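Local atomic coordinates of PaxB (Photorhabdus luminescens, PDB entry 6EK4), a protein that probably acts as one component of a two-component alpha-helical pore-forming toxin. Residues D202-I207 / L245-L250; K183-Q188 / D252-L257; G121-L126 / I311-L316; A60-V65 / L345-M350; Q157-E162 / K276-R281. One frame throughout, in Å; residues are numbered along the deposited sequence.

Contact 1: D202-I207 / L245-L250; sequences DYIPNI and LKYIEL
Ile-204 and Leu-245 meet first through their backbones: Ile-204 N gives a straight hydrogen bond of 2.8 Å to Leu-245 O, with 180° at the hydrogen. Tyr-247 N returns a longer one, 3.2 Å, to Asp-202 O. The two bonds flank Tyr-203 and Lys-246, which form a single antiparallel beta bridge as a non-hydrogen-bonded pair, in a chain that otherwise has no strand. Lys-246 is also the N-cap of helix 247-321, and Tyr-247 N, in the first turn, finds its acceptor in the 202-207 loop. Two waters add further bridges. One molecule accepts from Ile-248 N and donates to Asp-202 O; another accepts from Leu-245 N and donates to Ile-204 O.

The apolar contacts lie around this bridge. Lys-246 CG sits over a face of the Tyr-203 ring, 4.1 Å from its centroid, as a CH-pi contact. Ile-204 CG1 meets the Tyr-247 ring at CD1 (3.4 Å), while Ile-204 CD1 reaches Leu-245 CD2 at 3.8 Å and also touches Leu-250. Beyond the two segments, Ile-204 packs on Ile-227 of helix 217-237, and Tyr-247 OH is hydrogen-bonded to Phe-200 O.

Backbone bonds and bridging waters thus tie the loop to the start of the long helix by main-chain chemistry, with Ile-204, Leu-245 and the Tyr-247 ring packed together beside them.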
# COMPACT_ATOMS: atom_id res chain seq x y z
N ASP A 202 39.58 55.67 11.10
CA ASP A 202 38.22 55.37 11.57
C ASP A 202 37.20 55.09 10.46
O ASP A 202 36.67 53.99 10.38
CB ASP A 202 37.70 56.49 12.48
CG ASP A 202 38.58 56.71 13.70
OD1 ASP A 202 38.83 55.73 14.44
OD2 ASP A 202 39.02 57.86 13.92
N TYR A 203 36.92 56.09 9.63
CA TYR A 203 35.90 55.97 8.58
C TYR A 203 36.46 55.42 7.27
O TYR A 203 37.60 55.69 6.91
CB TYR A 203 35.23 57.32 8.34
CG TYR A 203 34.39 57.77 9.51
CD1 TYR A 203 34.91 58.61 10.49
CD2 TYR A 203 33.07 57.35 9.64
CE1 TYR A 203 34.14 59.02 11.57
CE2 TYR A 203 32.29 57.75 10.72
CZ TYR A 203 32.83 58.58 11.68
OH TYR A 203 32.06 58.98 12.75
N ILE A 204 35.63 54.64 6.58
CA ILE A 204 35.97 54.06 5.29
C ILE A 204 36.03 55.19 4.26
O ILE A 204 35.19 56.08 4.27
CB ILE A 204 34.93 53.00 4.86
CG1 ILE A 204 35.01 51.77 5.78
CG2 ILE A 204 35.12 52.56 3.42
CD1 ILE A 204 33.76 50.92 5.79
N PRO A 205 37.04 55.16 3.36
CA PRO A 205 37.14 56.23 2.36
C PRO A 205 35.95 56.26 1.40
O PRO A 205 35.41 55.21 1.04
CB PRO A 205 38.43 55.89 1.60
CG PRO A 205 38.66 54.44 1.86
CD PRO A 205 38.17 54.22 3.25
N ASN A 206 35.57 57.47 0.99
CA ASN A 206 34.52 57.65 -0.01
C ASN A 206 34.98 57.18 -1.39
O ASN A 206 36.16 56.89 -1.60
CB ASN A 206 34.07 59.12 -0.08
CG ASN A 206 33.01 59.46 0.95
OD1 ASN A 206 32.10 60.24 0.67
ND2 ASN A 206 33.13 58.89 2.15
N ILE A 207 34.03 57.10 -2.32
CA ILE A 207 34.32 56.64 -3.67
C ILE A 207 35.21 57.64 -4.42
O ILE A 207 36.01 57.24 -5.27
CB ILE A 207 33.00 56.36 -4.45
CG1 ILE A 207 33.26 55.37 -5.59
CG2 ILE A 207 32.36 57.65 -4.96
CD1 ILE A 207 31.99 54.90 -6.28
N LEU A 245 30.57 55.38 7.21
CA LEU A 245 30.69 54.06 7.83
C LEU A 245 32.09 53.84 8.38
O LEU A 245 33.08 54.06 7.69
CB LEU A 245 30.35 52.98 6.81
CG LEU A 245 30.17 51.55 7.33
CD1 LEU A 245 28.98 51.45 8.28
CD2 LEU A 245 30.01 50.58 6.17
N LYS A 246 32.17 53.39 9.64
CA LYS A 246 33.44 53.02 10.25
C LYS A 246 33.82 51.59 9.86
O LYS A 246 32.97 50.82 9.40
CB LYS A 246 33.37 53.13 11.77
CG LYS A 246 33.07 54.53 12.29
CD LYS A 246 33.48 54.66 13.75
CE LYS A 246 32.97 55.95 14.37
NZ LYS A 246 33.59 56.22 15.70
N TYR A 247 35.09 51.24 10.05
CA TYR A 247 35.56 49.89 9.74
C TYR A 247 34.97 48.86 10.71
O TYR A 247 34.54 47.79 10.29
CB TYR A 247 37.09 49.82 9.77
CG TYR A 247 37.76 50.77 8.81
CD1 TYR A 247 37.71 50.56 7.43
CD2 TYR A 247 38.46 51.88 9.27
CE1 TYR A 247 38.32 51.43 6.55
CE2 TYR A 247 39.08 52.76 8.40
CZ TYR A 247 39.00 52.53 7.04
OH TYR A 247 39.62 53.40 6.18
N ILE A 248 34.95 49.21 12.00
CA ILE A 248 34.34 48.35 13.02
C ILE A 248 32.84 48.14 12.78
O ILE A 248 32.29 47.09 13.12
CB ILE A 248 34.57 48.88 14.46
CG1 ILE A 248 33.92 50.26 14.67
CG2 ILE A 248 36.06 48.92 14.77
CD1 ILE A 248 32.58 50.23 15.37
N GLU A 249 32.18 49.15 12.20
CA GLU A 249 30.76 49.06 11.86
C GLU A 249 30.53 48.12 10.67
O GLU A 249 29.49 47.46 10.59
CB GLU A 249 30.18 50.45 11.58
CG GLU A 249 30.11 51.33 12.82
CD GLU A 249 29.70 52.77 12.53
OE1 GLU A 249 29.15 53.03 11.44
OE2 GLU A 249 29.94 53.64 13.39
N LEU A 250 31.50 48.06 9.77
CA LEU A 250 31.46 47.12 8.64
C LEU A 250 31.51 45.67 9.15
O LEU A 250 30.75 44.82 8.68
CB LEU A 250 32.63 47.38 7.68
CG LEU A 250 32.61 46.65 6.33
CD1 LEU A 250 31.45 47.14 5.47
CD2 LEU A 250 33.93 46.85 5.61
O HOH W 1 36.59 51.84 12.62
O HOH W 2 32.33 55.54 5.15

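Contact 2: K183-Q188 / D252-L257; sequences KIIESQ and DARAKL
Arg-254 reaches across to Gln-188 and Ile-185 with a fully stretched chain. Its CG is anti to the backbone N (chi1 174°); the chain then runs extended to NE, which brings the guanidinium across to helix 149-193. There NH1 donates to Gln-188 OE1 at 3.2 Å. The acceptor lies practically in the guanidinium plane, and NH1 in turn lies in the carbonyl plane of the amide; the two flat groups are nonetheless turned 65° apart, and the side chains cross at about a right angle. Ile-185 comes in over one guanidinium face, its CG1 3.8 Å from NH1 and offset toward the rim.

This joins helices 149-193 and 247-321, which run antiparallel here, as part of the elongated helical bundle that makes up the protein; the axes of the two short segments approach to 10.4 Å. Deeper in, Ile-184 takes over from the polar pair. Its CG2 lies 4.1 Å from Arg-254 CB, and its CD1 touches Ala-253 CB at 4.3 Å and Leu-257 CD2 at 4.2 Å. Helix 217-237 adjoins this apolar side, with Ile-233 against Ile-184 and Ile-237 against Leu-257. On its own helix, Arg-254 NE has a weak, long ion pair with Asp-258.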
# COMPACT_ATOMS: atom_id res chain seq x y z
N LYS A 183 29.57 40.46 -0.22
CA LYS A 183 29.88 41.80 -0.71
C LYS A 183 30.68 42.57 0.34
O LYS A 183 31.63 43.28 0.01
CB LYS A 183 28.60 42.57 -1.05
CG LYS A 183 27.72 41.91 -2.11
CD LYS A 183 27.88 42.50 -3.50
CE LYS A 183 26.82 41.94 -4.43
NZ LYS A 183 26.98 42.39 -5.84
N ILE A 184 30.28 42.43 1.60
CA ILE A 184 30.99 43.05 2.72
C ILE A 184 32.37 42.42 2.93
O ILE A 184 33.33 43.11 3.26
CB ILE A 184 30.15 42.95 4.03
CG1 ILE A 184 28.89 43.81 3.90
CG2 ILE A 184 30.97 43.39 5.24
CD1 ILE A 184 27.92 43.67 5.06
N ILE A 185 32.47 41.11 2.72
CA ILE A 185 33.75 40.40 2.83
C ILE A 185 34.74 40.91 1.77
O ILE A 185 35.92 41.09 2.07
CB ILE A 185 33.57 38.87 2.73
CG1 ILE A 185 32.86 38.35 3.98
CG2 ILE A 185 34.92 38.17 2.57
CD1 ILE A 185 32.27 36.96 3.83
N GLU A 186 34.25 41.14 0.55
CA GLU A 186 35.09 41.69 -0.52
C GLU A 186 35.55 43.11 -0.21
O GLU A 186 36.67 43.49 -0.57
CB GLU A 186 34.34 41.66 -1.86
CG GLU A 186 34.10 40.27 -2.42
CD GLU A 186 35.29 39.70 -3.19
OE1 GLU A 186 35.06 39.01 -4.20
OE2 GLU A 186 36.44 39.96 -2.78
N SER A 187 34.69 43.90 0.44
CA SER A 187 35.05 45.25 0.88
C SER A 187 36.18 45.22 1.90
O SER A 187 37.13 46.00 1.81
CB SER A 187 33.85 45.97 1.48
OG SER A 187 32.93 46.34 0.48
N GLN A 188 36.07 44.32 2.88
CA GLN A 188 37.11 44.16 3.89
C GLN A 188 38.44 43.72 3.27
O GLN A 188 39.50 44.21 3.66
CB GLN A 188 36.67 43.15 4.95
CG GLN A 188 35.58 43.68 5.87
CD GLN A 188 35.09 42.64 6.87
OE1 GLN A 188 34.92 41.47 6.53
NE2 GLN A 188 34.85 43.08 8.10
N ASP A 252 30.74 44.82 12.26
CA ASP A 252 29.51 44.70 13.04
C ASP A 252 28.32 44.36 12.15
O ASP A 252 27.44 43.59 12.55
CB ASP A 252 29.25 46.01 13.81
CG ASP A 252 28.02 45.94 14.70
OD1 ASP A 252 27.75 44.87 15.29
OD2 ASP A 252 27.32 46.97 14.81
N ALA A 253 28.29 44.93 10.95
CA ALA A 253 27.22 44.66 9.98
C ALA A 253 27.27 43.21 9.48
O ALA A 253 26.22 42.59 9.27
CB ALA A 253 27.32 45.62 8.80
N ARG A 254 28.48 42.69 9.28
CA ARG A 254 28.67 41.30 8.88
C ARG A 254 28.23 40.34 9.99
O ARG A 254 27.64 39.30 9.72
CB ARG A 254 30.13 41.04 8.51
CG ARG A 254 30.46 39.58 8.21
CD ARG A 254 31.92 39.39 7.86
NE ARG A 254 32.35 38.00 8.04
CZ ARG A 254 33.58 37.55 7.83
NH1 ARG A 254 34.55 38.37 7.43
NH2 ARG A 254 33.86 36.27 8.03
N ALA A 255 28.53 40.70 11.24
CA ALA A 255 28.20 39.87 12.39
C ALA A 255 26.70 39.63 12.53
O ALA A 255 26.28 38.55 12.95
CB ALA A 255 28.75 40.49 13.67
N LYS A 256 25.89 40.63 12.17
CA LYS A 256 24.43 40.49 12.19
C LYS A 256 23.93 39.56 11.09
O LYS A 256 22.97 38.81 11.29
CB LYS A 256 23.76 41.86 12.07
CG LYS A 256 23.84 42.70 13.34
CD LYS A 256 22.97 43.95 13.23
CE LYS A 256 23.01 44.75 14.52
NZ LYS A 256 22.25 46.03 14.40
N LEU A 257 24.57 39.61 9.92
CA LEU A 257 24.23 38.72 8.81
C LEU A 257 24.60 37.27 9.12
O LEU A 257 23.80 36.36 8.87
CB LEU A 257 24.91 39.17 7.50
CG LEU A 257 24.07 40.03 6.54
CD1 LEU A 257 23.19 41.04 7.27
CD2 LEU A 257 24.99 40.74 5.56

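Contact 3: G121-L126 / I311-L316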
# COMPACT_ATOMS: atom_id res chain seq x y z
N GLY A 121 -24.31 -36.10 2.41
CA GLY A 121 -23.07 -35.91 3.15
C GLY A 121 -22.08 -34.95 2.51
O GLY A 121 -21.49 -34.12 3.20
N VAL A 122 -21.90 -35.06 1.19
CA VAL A 122 -20.97 -34.18 0.48
C VAL A 122 -21.52 -32.75 0.39
O VAL A 122 -20.76 -31.79 0.34
CB VAL A 122 -20.61 -34.71 -0.94
CG1 VAL A 122 -20.20 -36.17 -0.89
CG2 VAL A 122 -21.77 -34.51 -1.91
N ILE A 123 -22.85 -32.63 0.38
CA ILE A 123 -23.51 -31.32 0.41
C ILE A 123 -23.25 -30.63 1.74
O ILE A 123 -23.01 -29.42 1.78
CB ILE A 123 -25.03 -31.45 0.14
CG1 ILE A 123 -25.27 -31.80 -1.34
CG2 ILE A 123 -25.76 -30.15 0.47
CD1 ILE A 123 -26.65 -32.37 -1.62
N ARG A 124 -23.29 -31.39 2.83
CA ARG A 124 -22.96 -30.84 4.16
C ARG A 124 -21.49 -30.41 4.24
O ARG A 124 -21.17 -29.43 4.92
CB ARG A 124 -23.27 -31.85 5.27
CG ARG A 124 -24.76 -31.98 5.57
CD ARG A 124 -25.00 -32.66 6.91
NE ARG A 124 -24.39 -33.99 6.96
CZ ARG A 124 -24.90 -35.10 6.43
NH1 ARG A 124 -26.06 -35.07 5.77
NH2 ARG A 124 -24.25 -36.25 6.55
N SER A 125 -20.61 -31.14 3.56
CA SER A 125 -19.19 -30.77 3.49
C SER A 125 -18.99 -29.48 2.68
O SER A 125 -18.19 -28.63 3.07
CB SER A 125 -18.36 -31.90 2.88
OG SER A 125 -18.24 -32.98 3.78
N LEU A 126 -19.71 -29.35 1.57
CA LEU A 126 -19.63 -28.14 0.74
C LEU A 126 -20.20 -26.93 1.48
O LEU A 126 -19.64 -25.83 1.41
CB LEU A 126 -20.37 -28.34 -0.59
CG LEU A 126 -19.67 -29.25 -1.61
CD1 LEU A 126 -20.66 -29.78 -2.63
CD2 LEU A 126 -18.53 -28.51 -2.30
N ILE A 311 -22.91 -23.21 -5.06
CA ILE A 311 -23.34 -23.69 -6.37
C ILE A 311 -23.20 -25.21 -6.44
O ILE A 311 -24.13 -25.90 -6.85
CB ILE A 311 -22.54 -23.02 -7.52
CG1 ILE A 311 -23.04 -21.59 -7.73
CG2 ILE A 311 -22.67 -23.81 -8.82
CD1 ILE A 311 -22.14 -20.74 -8.61
N PHE A 312 -22.03 -25.71 -6.04
CA PHE A 312 -21.76 -27.15 -5.99
C PHE A 312 -22.79 -27.90 -5.16
O PHE A 312 -23.23 -28.99 -5.54
CB PHE A 312 -20.36 -27.41 -5.41
CG PHE A 312 -19.24 -27.29 -6.41
CD1 PHE A 312 -19.31 -26.44 -7.50
CD2 PHE A 312 -18.07 -28.03 -6.22
CE1 PHE A 312 -18.26 -26.34 -8.40
CE2 PHE A 312 -17.02 -27.93 -7.12
CZ PHE A 312 -17.12 -27.09 -8.21
N ALA A 313 -23.17 -27.32 -4.02
CA ALA A 313 -24.12 -27.95 -3.10
C ALA A 313 -25.52 -28.04 -3.71
O ALA A 313 -26.13 -29.11 -3.72
CB ALA A 313 -24.17 -27.18 -1.79
N LYS A 314 -26.02 -26.92 -4.21
CA LYS A 314 -27.37 -26.86 -4.79
C LYS A 314 -27.47 -27.64 -6.11
O LYS A 314 -28.56 -28.09 -6.48
CB LYS A 314 -27.78 -25.40 -5.01
CG LYS A 314 -29.23 -25.21 -5.44
CD LYS A 314 -29.80 -23.90 -4.92
CE LYS A 314 -31.02 -23.45 -5.70
NZ LYS A 314 -30.65 -22.72 -6.94
N GLN A 315 -26.35 -27.81 -6.80
CA GLN A 315 -26.30 -28.60 -8.03
C GLN A 315 -26.53 -30.08 -7.73
O GLN A 315 -27.27 -30.76 -8.44
CB GLN A 315 -24.96 -28.41 -8.74
CG GLN A 315 -24.92 -28.89 -10.17
CD GLN A 315 -23.64 -28.51 -10.89
OE1 GLN A 315 -22.59 -28.35 -10.26
NE2 GLN A 315 -23.71 -28.35 -12.20
N LEU A 316 -25.89 -30.57 -6.67
CA LEU A 316 -26.08 -31.95 -6.21
C LEU A 316 -27.43 -32.13 -5.52
O LEU A 316 -27.99 -33.23 -5.52
CB LEU A 316 -24.95 -32.36 -5.26
CG LEU A 316 -23.53 -32.35 -5.85
CD1 LEU A 316 -22.50 -32.55 -4.75
CD2 LEU A 316 -23.37 -33.42 -6.92
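Leu-126 and Leu-316 both point into the gap between two antiparallel helices of the elongated bundle, 101-141 and 247-321, and touch through their CD1 methyls. The axes of the two short segments come within 8.7 Å at an angle of 161° between their directions. The side chains that meet are all apolar, with no hydrogen bond between the two segments, and every residue that touches is buried.

The backbones come nearest at Ile-123 and Ala-313, where the small alanine lets the helices close up. Ala-313 CB faces Ile-123 CG2 at 4.1 Å and Leu-126 CB at 4.2 Å. Ile-123 slides past Leu-316 in the opposite direction, its CG1 4.0 Å from Leu-316 CB. Leu-126 meets Phe-312 at about a right angle: its CD1 lies 3.7 Å from Phe-312 CB, and Leu-126 CD2 is 4.0 Å from Phe-312 CD2, oblique to the ring. The ring itself leads away, to meet the rings of Tyr-14 and Phe-339. Leu-316 also packs on Leu-329 and Ile-332 of helix 326-348, so the contact continues into a third helix.

Val-122 crosses Leu-316 at about a right angle. With chi1 at -49°, its CG1 is anti to the carbonyl carbon, and CG2 falls between the backbone N and the carbonyl carbon. That CG2 is the methyl that touches Leu-316 CD1, and the same CD1 also lies 3.9 Å from Leu-126 CD1.

Contact 4: A60-V65 / L345-M350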
# COMPACT_ATOMS: atom_id res chain seq x y z
N ALA A 60 -7.92 -21.23 5.04
CA ALA A 60 -9.20 -21.88 4.78
C ALA A 60 -9.36 -22.22 3.30
O ALA A 60 -9.85 -23.29 2.96
CB ALA A 60 -10.35 -20.99 5.24
N ALA A 61 -8.94 -21.30 2.44
CA ALA A 61 -9.00 -21.51 0.99
C ALA A 61 -8.10 -22.66 0.55
O ALA A 61 -8.50 -23.49 -0.27
CB ALA A 61 -8.62 -20.23 0.26
N ARG A 62 -6.88 -22.71 1.09
CA ARG A 62 -5.92 -23.77 0.76
C ARG A 62 -6.38 -25.15 1.24
O ARG A 62 -6.14 -26.15 0.56
CB ARG A 62 -4.55 -23.46 1.36
CG ARG A 62 -3.81 -22.33 0.68
CD ARG A 62 -2.58 -21.92 1.47
NE ARG A 62 -1.90 -20.76 0.90
CZ ARG A 62 -1.10 -20.79 -0.16
NH1 ARG A 62 -0.84 -21.93 -0.80
NH2 ARG A 62 -0.53 -19.66 -0.59
N ALA A 63 -7.02 -25.20 2.40
CA ALA A 63 -7.45 -26.47 3.00
C ALA A 63 -8.74 -27.00 2.37
O ALA A 63 -8.97 -28.21 2.35
CB ALA A 63 -7.64 -26.30 4.50
N SER A 64 -9.58 -26.10 1.87
CA SER A 64 -10.87 -26.47 1.28
C SER A 64 -10.72 -27.37 0.06
O SER A 64 -11.51 -28.28 -0.15
CB SER A 64 -11.66 -25.22 0.90
OG SER A 64 -10.99 -24.48 -0.10
N VAL A 65 -9.69 -27.11 -0.76
CA VAL A 65 -9.50 -27.83 -2.01
C VAL A 65 -9.24 -29.34 -1.80
O VAL A 65 -9.98 -30.16 -2.33
CB VAL A 65 -8.39 -27.18 -2.89
CG1 VAL A 65 -8.11 -28.02 -4.13
CG2 VAL A 65 -8.79 -25.77 -3.28
N LEU A 345 -3.94 -27.26 -9.07
CA LEU A 345 -2.90 -26.96 -10.06
C LEU A 345 -2.32 -25.56 -9.87
O LEU A 345 -1.13 -25.34 -10.10
CB LEU A 345 -3.47 -27.11 -11.48
CG LEU A 345 -2.53 -26.84 -12.66
CD1 LEU A 345 -1.38 -27.83 -12.69
CD2 LEU A 345 -3.31 -26.88 -13.97
N GLN A 346 -3.17 -24.61 -9.47
CA GLN A 346 -2.73 -23.24 -9.20
C GLN A 346 -1.86 -23.18 -7.95
O GLN A 346 -0.79 -22.57 -7.97
CB GLN A 346 -3.93 -22.31 -9.05
CG GLN A 346 -4.73 -22.11 -10.32
CD GLN A 346 -5.85 -21.11 -10.15
OE1 GLN A 346 -5.65 -20.02 -9.62
NE2 GLN A 346 -7.05 -21.47 -10.60
N TYR A 347 -2.32 -23.80 -6.87
CA TYR A 347 -1.56 -23.85 -5.61
C TYR A 347 -0.24 -24.59 -5.77
O TYR A 347 0.78 -24.16 -5.22
CB TYR A 347 -2.38 -24.52 -4.50
CG TYR A 347 -3.47 -23.64 -3.91
CD1 TYR A 347 -3.17 -22.41 -3.35
CD2 TYR A 347 -4.80 -24.06 -3.91
CE1 TYR A 347 -4.17 -21.61 -2.81
CE2 TYR A 347 -5.80 -23.27 -3.37
CZ TYR A 347 -5.47 -22.04 -2.82
OH TYR A 347 -6.46 -21.24 -2.28
N HIS A 348 -0.25 -25.69 -6.51
CA HIS A 348 0.95 -26.50 -6.74
C HIS A 348 2.06 -25.70 -7.43
O HIS A 348 3.23 -25.81 -7.05
CB HIS A 348 0.61 -27.74 -7.56
CG HIS A 348 1.80 -28.55 -7.96
ND1 HIS A 348 2.47 -29.38 -7.08
CD2 HIS A 348 2.45 -28.66 -9.14
CE1 HIS A 348 3.47 -29.96 -7.71
NE2 HIS A 348 3.48 -29.54 -8.96
N SER A 349 1.70 -24.91 -8.43
CA SER A 349 2.67 -24.16 -9.23
C SER A 349 2.71 -22.67 -8.89
O SER A 349 3.07 -21.84 -9.73
CB SER A 349 2.36 -24.35 -10.72
OG SER A 349 1.09 -23.80 -11.05
N MET A 350 2.35 -22.33 -7.65
CA MET A 350 2.27 -20.93 -7.24
C MET A 350 3.65 -20.38 -6.89
O MET A 350 4.37 -20.98 -6.09
CB MET A 350 1.33 -20.77 -6.04
CG MET A 350 0.95 -19.33 -5.75
SD MET A 350 -0.33 -19.16 -4.49
CE MET A 350 -1.77 -19.75 -5.39
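Tyr-347 extends its ring across to the helix carrying Arg-62, and the arginine chain overlaps it obliquely. Arg-62 CG comes to 3.6 Å from Tyr-347 CE1, and farther out NH1 lies 3.5 Å from Tyr-347 CD1. The guanidinium has CE1 over one of its faces, offset toward the rim, but its plane is tilted 45° to the ring, so this is not a flat stack. The arginine chain is extended as far as NE, and the turn at chi4 (-78°) sets CZ with NH1 by the ring and NH2 3.9 Å from Met-350 SD. The head's stronger partner is elsewhere: NE forms a salt bridge with Asp-58, one turn back on the same helix.

The ring has two further neighbours. Val-65 CG2 touches its edge at CE2, 3.9 Å away, and Ala-61 CB lies 3.5 Å from the phenolic OH. Between the segments no hydrogen bond forms.

Helix 42-73 is thus joined to the last turn of helix 326-348 and the residues just after it. Helix 19-35 also packs here, with Val-19 against Tyr-347 and Met-350, while helices 101-141 and 247-321 back Ala-61 through Met-133 and Leu-305.

Contact 5: Q157-E162 / K276-R281; sequences QERKAE and KGVEQR
Lys-160 crosses Val-278 obliquely and ends near Glu-279. Its CG is anti to the backbone N (chi1 -175°) and the chain stays extended beyond it. CB starts the contact, 3.9 Å from Val-278 CG2, and CG follows at 4.1 Å from the same methyl. CE meets Glu-279 CG at 4.0 Å, and NZ stops 4.8 Å from Glu-279 OE2, opposite charges near each other but not touching.

The other valine methyl serves Arg-159: Val-278 CG1 is 3.7 Å from its CD and lies over a face of its guanidinium. Beyond this, Arg-159 NH1 and Arg-281 NH2 come close, but both are donors and form no bond. Arg-159 NH2 has a weak hydrogen bond to Gln-274.

Helices 149-193 and 247-321 are therefore joined here, near the protein surface, by one buried valine between aliphatic stretches of charged side chains; the long, weak ion pair of Arg-281 NH2 with Glu-156 may offset a little of the repulsion between the arginines.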
# COMPACT_ATOMS: atom_id res chain seq x y z
N GLN A 157 -0.69 16.35 3.59
CA GLN A 157 -0.22 16.91 2.32
C GLN A 157 -0.31 18.44 2.30
O GLN A 157 0.46 19.09 1.60
CB GLN A 157 -0.99 16.30 1.15
CG GLN A 157 -0.60 14.85 0.87
CD GLN A 157 -1.42 14.21 -0.24
OE1 GLN A 157 -0.91 13.38 -0.99
NE2 GLN A 157 -2.69 14.58 -0.34
N GLU A 158 -1.27 18.99 3.05
CA GLU A 158 -1.34 20.44 3.26
C GLU A 158 -0.19 20.91 4.15
O GLU A 158 0.42 21.94 3.88
CB GLU A 158 -2.68 20.84 3.88
CG GLU A 158 -3.82 20.96 2.87
CD GLU A 158 -5.16 21.27 3.52
OE1 GLU A 158 -5.19 22.08 4.47
OE2 GLU A 158 -6.18 20.71 3.07
N ARG A 159 0.10 20.15 5.21
CA ARG A 159 1.22 20.46 6.10
C ARG A 159 2.56 20.29 5.37
O ARG A 159 3.50 21.04 5.62
CB ARG A 159 1.19 19.59 7.36
CG ARG A 159 2.07 20.12 8.48
CD ARG A 159 2.25 19.12 9.62
NE ARG A 159 3.39 19.47 10.47
CZ ARG A 159 3.84 18.74 11.49
NH1 ARG A 159 3.25 17.59 11.81
NH2 ARG A 159 4.88 19.16 12.20
N LYS A 160 2.63 19.30 4.49
CA LYS A 160 3.82 19.09 3.65
C LYS A 160 4.03 20.25 2.69
O LYS A 160 5.17 20.65 2.43
CB LYS A 160 3.69 17.79 2.85
CG LYS A 160 4.92 17.42 2.04
CD LYS A 160 4.63 16.30 1.06
CE LYS A 160 5.83 16.02 0.17
NZ LYS A 160 5.54 14.99 -0.87
N ALA A 161 2.93 20.80 2.16
CA ALA A 161 3.00 21.90 1.20
C ALA A 161 3.57 23.17 1.82
O ALA A 161 4.45 23.81 1.22
CB ALA A 161 1.61 22.17 0.62
N GLU A 162 3.09 23.53 3.00
CA GLU A 162 3.55 24.75 3.69
C GLU A 162 4.95 24.60 4.31
O GLU A 162 5.66 25.60 4.45
CB GLU A 162 2.53 25.25 4.73
CG GLU A 162 2.16 24.27 5.83
CD GLU A 162 1.06 24.79 6.74
OE1 GLU A 162 0.85 26.03 6.78
OE2 GLU A 162 0.40 23.98 7.41
N LYS A 276 10.52 15.09 7.06
CA LYS A 276 10.65 13.63 7.14
C LYS A 276 9.46 13.02 7.88
O LYS A 276 9.01 11.92 7.54
CB LYS A 276 11.95 13.23 7.84
CG LYS A 276 13.21 13.42 7.01
CD LYS A 276 14.35 12.59 7.56
CE LYS A 276 15.68 12.95 6.92
NZ LYS A 276 16.75 11.99 7.29
N GLY A 277 8.96 13.73 8.89
CA GLY A 277 7.81 13.28 9.66
C GLY A 277 6.55 13.16 8.84
O GLY A 277 5.90 12.10 8.83
N VAL A 278 6.19 14.23 8.12
CA VAL A 278 4.98 14.22 7.29
C VAL A 278 5.10 13.24 6.13
O VAL A 278 4.13 12.56 5.80
CB VAL A 278 4.61 15.64 6.76
CG1 VAL A 278 4.35 16.59 7.91
CG2 VAL A 278 5.67 16.20 5.83
N GLU A 279 6.28 13.15 5.52
CA GLU A 279 6.51 12.24 4.40
C GLU A 279 6.41 10.77 4.81
O GLU A 279 5.95 9.94 4.03
CB GLU A 279 7.86 12.51 3.72
CG GLU A 279 7.84 13.70 2.77
CD GLU A 279 9.07 13.75 1.86
OE1 GLU A 279 9.46 12.70 1.31
OE2 GLU A 279 9.63 14.86 1.70
N GLN A 280 6.85 10.46 6.03
CA GLN A 280 6.72 9.11 6.56
C GLN A 280 5.26 8.78 6.87
O GLN A 280 4.82 7.65 6.64
CB GLN A 280 7.57 8.93 7.82
CG GLN A 280 7.49 7.53 8.42
CD GLN A 280 8.66 7.19 9.32
OE1 GLN A 280 9.13 8.03 10.09
NE2 GLN A 280 9.14 5.96 9.23
N ARG A 281 4.52 9.76 7.37
CA ARG A 281 3.11 9.57 7.71
C ARG A 281 2.22 9.51 6.47
O ARG A 281 1.24 8.76 6.45
CB ARG A 281 2.62 10.66 8.67
CG ARG A 281 3.18 10.51 10.08
CD ARG A 281 2.43 11.37 11.08
NE ARG A 281 2.58 12.80 10.81
CZ ARG A 281 3.68 13.51 11.08
NH1 ARG A 281 4.75 12.95 11.64
NH2 ARG A 281 3.70 14.80 10.78

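How the contacts relate
Helix 247-321 is the common thread: contacts 1, 2, 3 and 5 all use it, and contact 4 uses the helix that follows it. Contacts 1 and 2 lie at one end of the molecule, their centres 12 Å apart, and touch through Leu-250, which packs on Gln-188 and Ile-184. Contact 5 repeats the pairing of helices 149-193 and 247-321 about 37 Å from contact 2, centre to centre. Contacts 3 and 4 sit on the opposite side of the chain's centre from contacts 1 and 2. The centres of contacts 3 and 4 are about 20 Å apart. The centres of contacts 1 and 3 are about 101 Å apart. A sodium ion lies about 11 Å from the Arg-62 side chain of contact 4.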